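Local coordinates for kinesin-like protein Nod (Drosophila melanogaster, PDB 3DC4) that hydrolyses ATP as a microtubule-binding kinesin motor domain, part of a protein required to segregate non-exchange chromosomes in meiosis, at residues Ala154-Ile159 / Phe165-Ser170; Tyr101-Thr106 / Gln316-Glu321. All blocks are in the same frame, centred on the assembly; numbering follows the deposited sequence.

Contact 1. Residues Ala154-Ile159 / Phe165-Ser170; sequences ASFIEI and FDLLGS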
ATOM      1  N   ALA A 154      -2.659  14.641  -4.511  1.00 20.87           N
ATOM      2  CA  ALA A 154      -2.633  13.233  -4.869  1.00 21.57           C
ATOM      3  C   ALA A 154      -1.830  13.069  -6.152  1.00 22.43           C
ATOM      4  O   ALA A 154      -1.905  13.908  -7.048  1.00 22.79           O
ATOM      5  CB  ALA A 154      -4.054  12.711  -5.077  1.00 23.48           C
ATOM      6  N   SER A 155      -1.034  12.006  -6.212  1.00 20.53           N
ATOM      7  CA  SER A 155      -0.265  11.673  -7.400  1.00 21.35           C
ATOM      8  C   SER A 155      -0.678  10.247  -7.741  1.00 22.05           C
ATOM      9  O   SER A 155      -1.093   9.493  -6.859  1.00 20.74           O
ATOM     10  CB  SER A 155       1.249  11.778  -7.152  1.00 20.53           C
ATOM     11  OG  SER A 155       1.707  10.960  -6.092  1.00 22.92           O
ATOM     12  N   PHE A 156      -0.619   9.897  -9.021  1.00 23.19           N
ATOM     13  CA  PHE A 156      -0.997   8.558  -9.478  1.00 22.89           C
ATOM     14  C   PHE A 156       0.078   8.080 -10.442  1.00 24.95           C
ATOM     15  O   PHE A 156       0.187   8.560 -11.572  1.00 24.90           O
ATOM     16  CB  PHE A 156      -2.357   8.597 -10.190  1.00 24.05           C
ATOM     17  CG  PHE A 156      -3.043   7.249 -10.313  1.00 23.02           C
ATOM     18  CD1 PHE A 156      -2.308   6.066 -10.365  1.00 24.47           C
ATOM     19  CD2 PHE A 156      -4.432   7.174 -10.415  1.00 24.64           C
ATOM     20  CE1 PHE A 156      -2.944   4.827 -10.518  1.00 26.79           C
ATOM     21  CE2 PHE A 156      -5.078   5.943 -10.569  1.00 25.72           C
ATOM     22  CZ  PHE A 156      -4.327   4.765 -10.622  1.00 26.53           C
ATOM     23  N   ILE A 157       0.876   7.128  -9.980  1.00 23.69           N
ATOM     24  CA  ILE A 157       1.954   6.575 -10.777  1.00 24.95           C
ATOM     25  C   ILE A 157       1.695   5.105 -11.080  1.00 24.99           C
ATOM     26  O   ILE A 157       1.181   4.360 -10.238  1.00 23.10           O
ATOM     27  CB  ILE A 157       3.293   6.707 -10.021  1.00 25.57           C
ATOM     28  CG1 ILE A 157       3.665   8.184  -9.891  1.00 27.53           C
ATOM     29  CG2 ILE A 157       4.392   5.936 -10.740  1.00 27.90           C
ATOM     30  CD1 ILE A 157       4.808   8.439  -8.944  1.00 29.18           C
ATOM     31  N   GLU A 158       2.040   4.701 -12.296  1.00 25.00           N
ATOM     32  CA  GLU A 158       1.885   3.320 -12.727  1.00 26.51           C
ATOM     33  C   GLU A 158       3.257   2.797 -13.129  1.00 28.29           C
ATOM     34  O   GLU A 158       4.040   3.515 -13.744  1.00 27.07           O
ATOM     35  CB  GLU A 158       0.926   3.235 -13.922  1.00 29.06           C
ATOM     36  CG  GLU A 158       0.943   1.893 -14.657  1.00 31.58           C
ATOM     37  CD  GLU A 158      -0.012   1.855 -15.839  1.00 32.02           C
ATOM     38  OE1 GLU A 158      -0.110   2.865 -16.564  1.00 34.56           O
ATOM     39  OE2 GLU A 158      -0.655   0.807 -16.051  1.00 32.84           O
ATOM     40  N   ILE A 159       3.552   1.558 -12.747  1.00 29.74           N
ATOM     41  CA  ILE A 159       4.818   0.929 -13.098  1.00 30.99           C
ATOM     42  C   ILE A 159       4.495  -0.245 -14.016  1.00 34.37           C
ATOM     43  O   ILE A 159       4.010  -1.282 -13.563  1.00 33.11           O
ATOM     44  CB  ILE A 159       5.576   0.424 -11.844  1.00 29.93           C
ATOM     45  CG1 ILE A 159       5.881   1.603 -10.916  1.00 27.95           C
ATOM     46  CG2 ILE A 159       6.874  -0.275 -12.259  1.00 27.50           C
ATOM     47  CD1 ILE A 159       6.652   1.227  -9.661  1.00 29.08           C
ATOM     48  N   PHE A 165       5.345   5.705 -14.879  1.00 33.56           N
ATOM     49  CA  PHE A 165       4.488   6.533 -15.722  1.00 33.60           C
ATOM     50  C   PHE A 165       3.619   7.456 -14.869  1.00 33.24           C
ATOM     51  O   PHE A 165       2.965   7.010 -13.922  1.00 33.55           O
ATOM     52  CB  PHE A 165       3.583   5.651 -16.584  1.00 35.33           C
ATOM     53  CG  PHE A 165       4.318   4.883 -17.641  1.00 38.39           C
ATOM     54  CD1 PHE A 165       4.684   5.498 -18.835  1.00 39.87           C
ATOM     55  CD2 PHE A 165       4.668   3.553 -17.436  1.00 39.28           C
ATOM     56  CE1 PHE A 165       5.388   4.799 -19.812  1.00 40.23           C
ATOM     57  CE2 PHE A 165       5.374   2.843 -18.405  1.00 40.90           C
ATOM     58  CZ  PHE A 165       5.734   3.468 -19.596  1.00 40.85           C
ATOM     59  N   ASP A 166       3.615   8.741 -15.210  1.00 31.50           N
ATOM     60  CA  ASP A 166       2.823   9.730 -14.486  1.00 29.80           C
ATOM     61  C   ASP A 166       1.435   9.776 -15.116  1.00 29.66           C
ATOM     62  O   ASP A 166       1.251  10.356 -16.186  1.00 29.43           O
ATOM     63  CB  ASP A 166       3.489  11.101 -14.590  1.00 31.13           C
ATOM     64  CG  ASP A 166       2.872  12.120 -13.659  1.00 32.29           C
ATOM     65  OD1 ASP A 166       1.737  11.898 -13.177  1.00 31.06           O
ATOM     66  OD2 ASP A 166       3.523  13.155 -13.418  1.00 31.88           O
ATOM     67  N   LEU A 167       0.464   9.159 -14.449  1.00 28.02           N
ATOM     68  CA  LEU A 167      -0.907   9.096 -14.952  1.00 29.29           C
ATOM     69  C   LEU A 167      -1.724  10.378 -14.835  1.00 28.89           C
ATOM     70  O   LEU A 167      -2.858  10.429 -15.305  1.00 30.49           O
ATOM     71  CB  LEU A 167      -1.662   7.957 -14.257  1.00 29.17           C
ATOM     72  CG  LEU A 167      -1.465   6.537 -14.803  1.00 30.39           C
ATOM     73  CD1 LEU A 167      -0.006   6.239 -15.004  1.00 33.08           C
ATOM     74  CD2 LEU A 167      -2.111   5.537 -13.860  1.00 28.95           C
ATOM     75  N   LEU A 168      -1.162  11.408 -14.213  1.00 29.76           N
ATOM     76  CA  LEU A 168      -1.885  12.668 -14.055  1.00 30.87           C
ATOM     77  C   LEU A 168      -1.252  13.806 -14.861  1.00 32.71           C
ATOM     78  O   LEU A 168      -1.719  14.943 -14.807  1.00 33.70           O
ATOM     79  CB  LEU A 168      -1.961  13.048 -12.566  1.00 30.22           C
ATOM     80  CG  LEU A 168      -2.703  12.082 -11.626  1.00 29.78           C
ATOM     81  CD1 LEU A 168      -2.538  12.531 -10.175  1.00 28.98           C
ATOM     82  CD2 LEU A 168      -4.179  12.032 -11.995  1.00 29.52           C
ATOM     83  N   GLY A 169      -0.195  13.493 -15.606  1.00 34.35           N
ATOM     84  CA  GLY A 169       0.471  14.502 -16.411  1.00 36.13           C
ATOM     85  C   GLY A 169      -0.047  14.529 -17.836  1.00 37.85           C
ATOM     86  O   GLY A 169      -1.045  13.877 -18.151  1.00 36.86           O
ATOM     87  N   SER A 170       0.630  15.285 -18.701  1.00 40.52           N
ATOM     88  CA  SER A 170       0.238  15.405 -20.105  1.00 42.18           C
ATOM     89  C   SER A 170       0.762  14.251 -20.953  1.00 42.93           C
ATOM     90  O   SER A 170       0.296  14.030 -22.073  1.00 44.14           O
ATOM     91  CB  SER A 170       0.748  16.726 -20.683  1.00 43.11           C
ATOM     92  OG  SER A 170       0.124  17.831 -20.056  1.00 45.58           O
TER
HETATM   93  O   HOH W   1       0.993  11.721 -10.562  1.00 20.53           O
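Phe165 and Glu158 grip each other by their backbones: Phe165 N gives a hydrogen bond of 2.8 Å to Glu158 O, and Glu158 N returns one to Phe165 O. That second carbonyl has a further, softer partner, since Ile157 CA approaches Phe165 O at 3.3 Å as a C-H...O contact. Ile157 and Asp166 form the next, non-hydrogen-bonded pair of this antiparallel hairpin. Beyond it the chain leaves the strand in a type I turn, Asp166 to Gly169, whose Leu167 N still reaches Phe156 O at 3.0 Å. Asp166 suits the start of the turn because its short carboxylate can turn forward onto the chain: OD1 accepts from Leu168 N, two residues on, from above the carboxylate plane, an Asx turn. A water that accepts from Phe156 N also lies 2.7 Å from Asp166 OD1, while OD2 is held by Thr185 N.

Leu167 fills the angle between two side chains. Its CD2 lies over one face of the Phe156 ring, 3.8 Å from the centroid, and CD1 rests on Glu158 CB at 3.3 Å. The ring lies there because Phe156 CG stands anti to the backbone N (chi1 -162°). Cutting Leu167 back to an alanine removes both methyls, which is likely to leave this ring face without its CH-pi partner and a gap beside Glu158 CB. Leu168 packs CG on Phe156 CB at 3.8 Å, and its CD1 covers the backbone by Phe156 N and Ala154 O.

The carboxylate of Glu158 is bound by Arg206, Arg207 and Ser220, and Arg207 also makes a cation-pi contact with Phe165. Strand 220-229 pairs with strand 151-160, while helix 192-204 packs against Phe156 and Leu168, and helix 291-295 meets Ile157 and Ile159.

Contact 2. Residues Tyr101-Thr106 / Gln316-Glu321; sequences YGQTGT and QCDLSE. With ADP (adenosine-5'-diphosphate), chain C.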
ATOM      1  N   TYR A 101      -0.568  -6.778  -1.977  1.00 13.26           N
ATOM      2  CA  TYR A 101       0.078  -7.674  -2.918  1.00 15.11           C
ATOM      3  C   TYR A 101      -0.618  -9.018  -2.853  1.00 15.00           C
ATOM      4  O   TYR A 101      -1.392  -9.289  -1.929  1.00 16.83           O
ATOM      5  CB  TYR A 101       1.558  -7.847  -2.575  1.00 13.25           C
ATOM      6  CG  TYR A 101       1.833  -8.741  -1.383  1.00 15.89           C
ATOM      7  CD1 TYR A 101       1.771  -8.245  -0.076  1.00 12.63           C
ATOM      8  CD2 TYR A 101       2.199 -10.079  -1.564  1.00 15.75           C
ATOM      9  CE1 TYR A 101       2.076  -9.067   1.021  1.00 14.95           C
ATOM     10  CE2 TYR A 101       2.505 -10.905  -0.478  1.00 15.55           C
ATOM     11  CZ  TYR A 101       2.444 -10.393   0.812  1.00 14.00           C
ATOM     12  OH  TYR A 101       2.760 -11.180   1.897  1.00 16.03           O
ATOM     13  N   GLY A 102      -0.345  -9.858  -3.841  1.00 16.52           N
ATOM     14  CA  GLY A 102      -0.964 -11.161  -3.866  1.00 16.78           C
ATOM     15  C   GLY A 102      -1.542 -11.453  -5.231  1.00 18.30           C
ATOM     16  O   GLY A 102      -1.494 -10.617  -6.129  1.00 17.17           O
ATOM     17  N   GLN A 103      -2.117 -12.640  -5.363  1.00 18.05           N
ATOM     18  CA  GLN A 103      -2.707 -13.111  -6.610  1.00 20.17           C
ATOM     19  C   GLN A 103      -3.843 -12.262  -7.182  1.00 20.09           C
ATOM     20  O   GLN A 103      -4.655 -11.705  -6.448  1.00 18.59           O
ATOM     21  CB  GLN A 103      -3.208 -14.542  -6.403  1.00 19.82           C
ATOM     22  CG  GLN A 103      -3.625 -15.267  -7.657  1.00 20.13           C
ATOM     23  CD  GLN A 103      -4.257 -16.621  -7.358  1.00 20.98           C
ATOM     24  OE1 GLN A 103      -4.503 -17.412  -8.267  1.00 23.62           O
ATOM     25  NE2 GLN A 103      -4.521 -16.891  -6.084  1.00 17.72           N
ATOM     26  N   THR A 104      -3.916 -12.201  -8.506  1.00 19.55           N
ATOM     27  CA  THR A 104      -4.972 -11.443  -9.150  1.00 21.07           C
ATOM     28  C   THR A 104      -6.317 -11.998  -8.705  1.00 20.66           C
ATOM     29  O   THR A 104      -6.488 -13.213  -8.574  1.00 20.03           O
ATOM     30  CB  THR A 104      -4.876 -11.536 -10.683  1.00 22.10           C
ATOM     31  OG1 THR A 104      -3.619 -11.003 -11.112  1.00 21.88           O
ATOM     32  CG2 THR A 104      -6.001 -10.747 -11.335  1.00 22.42           C
ATOM     33  N   GLY A 105      -7.260 -11.097  -8.447  1.00 19.36           N
ATOM     34  CA  GLY A 105      -8.596 -11.498  -8.036  1.00 19.62           C
ATOM     35  C   GLY A 105      -8.795 -11.770  -6.554  1.00 20.73           C
ATOM     36  O   GLY A 105      -9.832 -12.302  -6.156  1.00 21.92           O
ATOM     37  N   THR A 106      -7.824 -11.385  -5.731  1.00 18.29           N
ATOM     38  CA  THR A 106      -7.910 -11.620  -4.294  1.00 18.94           C
ATOM     39  C   THR A 106      -8.363 -10.406  -3.483  1.00 16.90           C
ATOM     40  O   THR A 106      -8.377 -10.455  -2.253  1.00 18.83           O
ATOM     41  CB  THR A 106      -6.558 -12.121  -3.751  1.00 16.91           C
ATOM     42  OG1 THR A 106      -5.533 -11.177  -4.088  1.00 16.93           O
ATOM     43  CG2 THR A 106      -6.213 -13.482  -4.359  1.00 16.98           C
ATOM     44  N   GLN A 316      -8.991 -23.824  -3.146  1.00 24.74           N
ATOM     45  CA  GLN A 316      -7.988 -24.879  -3.219  1.00 25.86           C
ATOM     46  C   GLN A 316      -7.120 -24.767  -4.471  1.00 25.42           C
ATOM     47  O   GLN A 316      -5.914 -25.007  -4.419  1.00 25.38           O
ATOM     48  CB  GLN A 316      -8.684 -26.250  -3.180  1.00 29.92           C
ATOM     49  CG  GLN A 316      -7.742 -27.444  -3.171  1.00 34.63           C
ATOM     50  CD  GLN A 316      -6.865 -27.491  -1.932  1.00 39.46           C
ATOM     51  OE1 GLN A 316      -7.350 -27.365  -0.806  1.00 42.41           O
ATOM     52  NE2 GLN A 316      -5.564 -27.681  -2.135  1.00 41.88           N
ATOM     53  N   CYS A 317      -7.732 -24.388  -5.592  1.00 23.99           N
ATOM     54  CA  CYS A 317      -7.014 -24.261  -6.860  1.00 25.00           C
ATOM     55  C   CYS A 317      -5.927 -23.188  -6.831  1.00 23.84           C
ATOM     56  O   CYS A 317      -5.021 -23.190  -7.667  1.00 24.69           O
ATOM     57  CB  CYS A 317      -7.996 -23.958  -8.009  1.00 23.67           C
ATOM     58  SG  CYS A 317      -8.895 -22.371  -7.861  1.00 27.23           S
ATOM     59  N   ASP A 318      -6.012 -22.278  -5.868  1.00 20.22           N
ATOM     60  CA  ASP A 318      -5.023 -21.213  -5.758  1.00 18.67           C
ATOM     61  C   ASP A 318      -4.057 -21.446  -4.605  1.00 17.73           C
ATOM     62  O   ASP A 318      -3.319 -20.534  -4.236  1.00 13.94           O
ATOM     63  CB  ASP A 318      -5.720 -19.867  -5.544  1.00 16.60           C
ATOM     64  CG  ASP A 318      -6.712 -19.545  -6.636  1.00 18.89           C
ATOM     65  OD1 ASP A 318      -6.346 -19.682  -7.822  1.00 20.80           O
ATOM     66  OD2 ASP A 318      -7.848 -19.145  -6.310  1.00 19.67           O
ATOM     67  N   LEU A 319      -4.043 -22.660  -4.060  1.00 17.36           N
ATOM     68  CA  LEU A 319      -3.182 -22.992  -2.926  1.00 18.82           C
ATOM     69  C   LEU A 319      -1.734 -22.564  -3.097  1.00 18.42           C
ATOM     70  O   LEU A 319      -1.144 -21.967  -2.200  1.00 17.05           O
ATOM     71  CB  LEU A 319      -3.214 -24.503  -2.656  1.00 19.90           C
ATOM     72  CG  LEU A 319      -2.323 -24.909  -1.481  1.00 20.94           C
ATOM     73  CD1 LEU A 319      -2.804 -24.194  -0.218  1.00 21.66           C
ATOM     74  CD2 LEU A 319      -2.360 -26.427  -1.275  1.00 20.87           C
ATOM     75  N   SER A 320      -1.168 -22.873  -4.256  1.00 19.15           N
ATOM     76  CA  SER A 320       0.222 -22.552  -4.540  1.00 19.99           C
ATOM     77  C   SER A 320       0.503 -21.048  -4.504  1.00 19.60           C
ATOM     78  O   SER A 320       1.509 -20.608  -3.951  1.00 17.18           O
ATOM     79  CB  SER A 320       0.598 -23.120  -5.905  1.00 23.87           C
ATOM     80  OG  SER A 320       1.987 -23.031  -6.128  1.00 29.93           O
ATOM     81  N   GLU A 321      -0.386 -20.268  -5.101  1.00 18.76           N
ATOM     82  CA  GLU A 321      -0.220 -18.819  -5.119  1.00 18.36           C
ATOM     83  C   GLU A 321      -0.404 -18.275  -3.708  1.00 16.46           C
ATOM     84  O   GLU A 321       0.312 -17.378  -3.266  1.00 16.02           O
ATOM     85  CB  GLU A 321      -1.240 -18.184  -6.067  1.00 21.53           C
ATOM     86  CG  GLU A 321      -1.035 -18.558  -7.534  1.00 25.07           C
ATOM     87  CD  GLU A 321       0.391 -18.305  -8.006  1.00 28.78           C
ATOM     88  OE1 GLU A 321       1.072 -17.433  -7.421  1.00 28.69           O
ATOM     89  OE2 GLU A 321       0.835 -18.969  -8.971  1.00 29.84           O
TER
HETATM   90  PB  ADP C 401      -7.475  -7.806  -7.422  1.00 21.61           P
HETATM   91  O1B ADP C 401      -6.556  -8.333  -6.397  1.00 20.88           O
HETATM   92  O2B ADP C 401      -7.336  -6.245  -7.468  1.00 21.88           O
HETATM   93  O3B ADP C 401      -7.020  -8.521  -8.873  1.00 19.39           O
HETATM   94  PA  ADP C 401     -10.078  -7.048  -6.927  1.00 26.15           P
HETATM   95  O1A ADP C 401      -9.642  -6.132  -5.892  1.00 25.77           O
HETATM   96  O2A ADP C 401     -10.192  -6.319  -8.328  1.00 28.02           O
HETATM   97  O3A ADP C 401      -8.985  -8.276  -7.025  1.00 24.15           O
HETATM   98  O5' ADP C 401     -11.465  -7.715  -6.489  1.00 29.16           O
HETATM   99  C5' ADP C 401     -11.927  -8.598  -7.520  1.00 28.72           C
HETATM  100  C4' ADP C 401     -13.450  -8.715  -7.410  1.00 28.12           C
HETATM  101  O4' ADP C 401     -13.830  -9.277  -6.128  1.00 26.35           O
HETATM  102  C3' ADP C 401     -14.128  -7.297  -7.502  1.00 28.74           C
HETATM  103  O3' ADP C 401     -15.504  -7.400  -7.843  1.00 34.17           O
HETATM  104  C2' ADP C 401     -14.200  -6.982  -5.951  1.00 27.58           C
HETATM  105  O2' ADP C 401     -15.257  -6.051  -5.669  1.00 28.13           O
HETATM  106  C1' ADP C 401     -14.589  -8.352  -5.335  1.00 27.17           C
HETATM  107  N9  ADP C 401     -14.143  -8.438  -3.944  1.00 26.24           N
HETATM  108  C8  ADP C 401     -12.862  -8.697  -3.515  1.00 22.73           C
HETATM  109  N7  ADP C 401     -12.777  -8.566  -2.210  1.00 24.03           N
HETATM  110  C5  ADP C 401     -14.034  -8.421  -1.713  1.00 24.49           C
HETATM  111  C6  ADP C 401     -14.590  -8.229  -0.423  1.00 23.87           C
HETATM  112  N6  ADP C 401     -13.801  -8.364   0.706  1.00 24.96           N
HETATM  113  N1  ADP C 401     -15.910  -7.944  -0.313  1.00 24.86           N
HETATM  114  C2  ADP C 401     -16.712  -7.945  -1.383  1.00 24.24           C
HETATM  115  N3  ADP C 401     -16.236  -8.092  -2.615  1.00 26.18           N
HETATM  116  C4  ADP C 401     -14.926  -8.279  -2.830  1.00 25.16           C
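A small surface contact, made by side chains alone, joins the loop after strand 96-101 to the start of helix 319-335, with Gln103 reaching across to Asp318 and Glu321. Gln103 is long enough to bridge the gap, for its CG is anti to the backbone N (chi1 -170°) and the chain stays extended to the amide. The amide end crosses the Asp318 side chain at about a right angle, its plane turned 85° from that of the carboxylate. Gln103 CD lies 3.6 Å from Glu321 CB, and CG before it rests on the same atom. Glu321 bends at chi2, its end leading away. Asp318 occupies the N-cap position without making a capping bond; its OD2 is hydrogen-bonded to Ser313 OG.

The loop is the P-loop (Walker A motif) of the kinesin motor domain, and its side turned from helix 319-335 holds the nucleotide. Gly105 N donates a nearly straight bond of 2.6 Å to ADP O3B (167°), whereas Thr106 N to ADP O1B is weak. The backbone N of Gly107, Ser109 and Tyr110 and Lys108 NZ also bind ADP. Glycine suits its place: at the Gly105 backbone angles a CB would press on the preceding carbonyl O. Gln103 to Thr106 form a type II turn, in which Thr106 OG1 gives a 2.6 Å hydrogen bond to Gln103 O, in the carbonyl plane, beside a weak one from Thr106 N.

Overall arrangement
The two contacts lie on one kinesin motor domain, their centres 28 Å apart and their nearest atoms about 13 Å apart. Along the chain contact 1 is nested within contact 2: 101-106 comes first, the hairpin of 154-159 and 165-170 follows, and 316-321 comes last. The large mixed sheet connects them. Strands 151-160 and 164-166 belong to it, as does strand 96-101, which leads into the nucleotide loop, and strands 220-229 and 234-241 link the two regions. Strand 305-312, paired with 96-101, leads toward 316-321. Contact 2 thus joins early and late parts of the motor beside ADP, while contact 1 is buried packing, with the Phe156 side chain about 12 Å from the nucleotide.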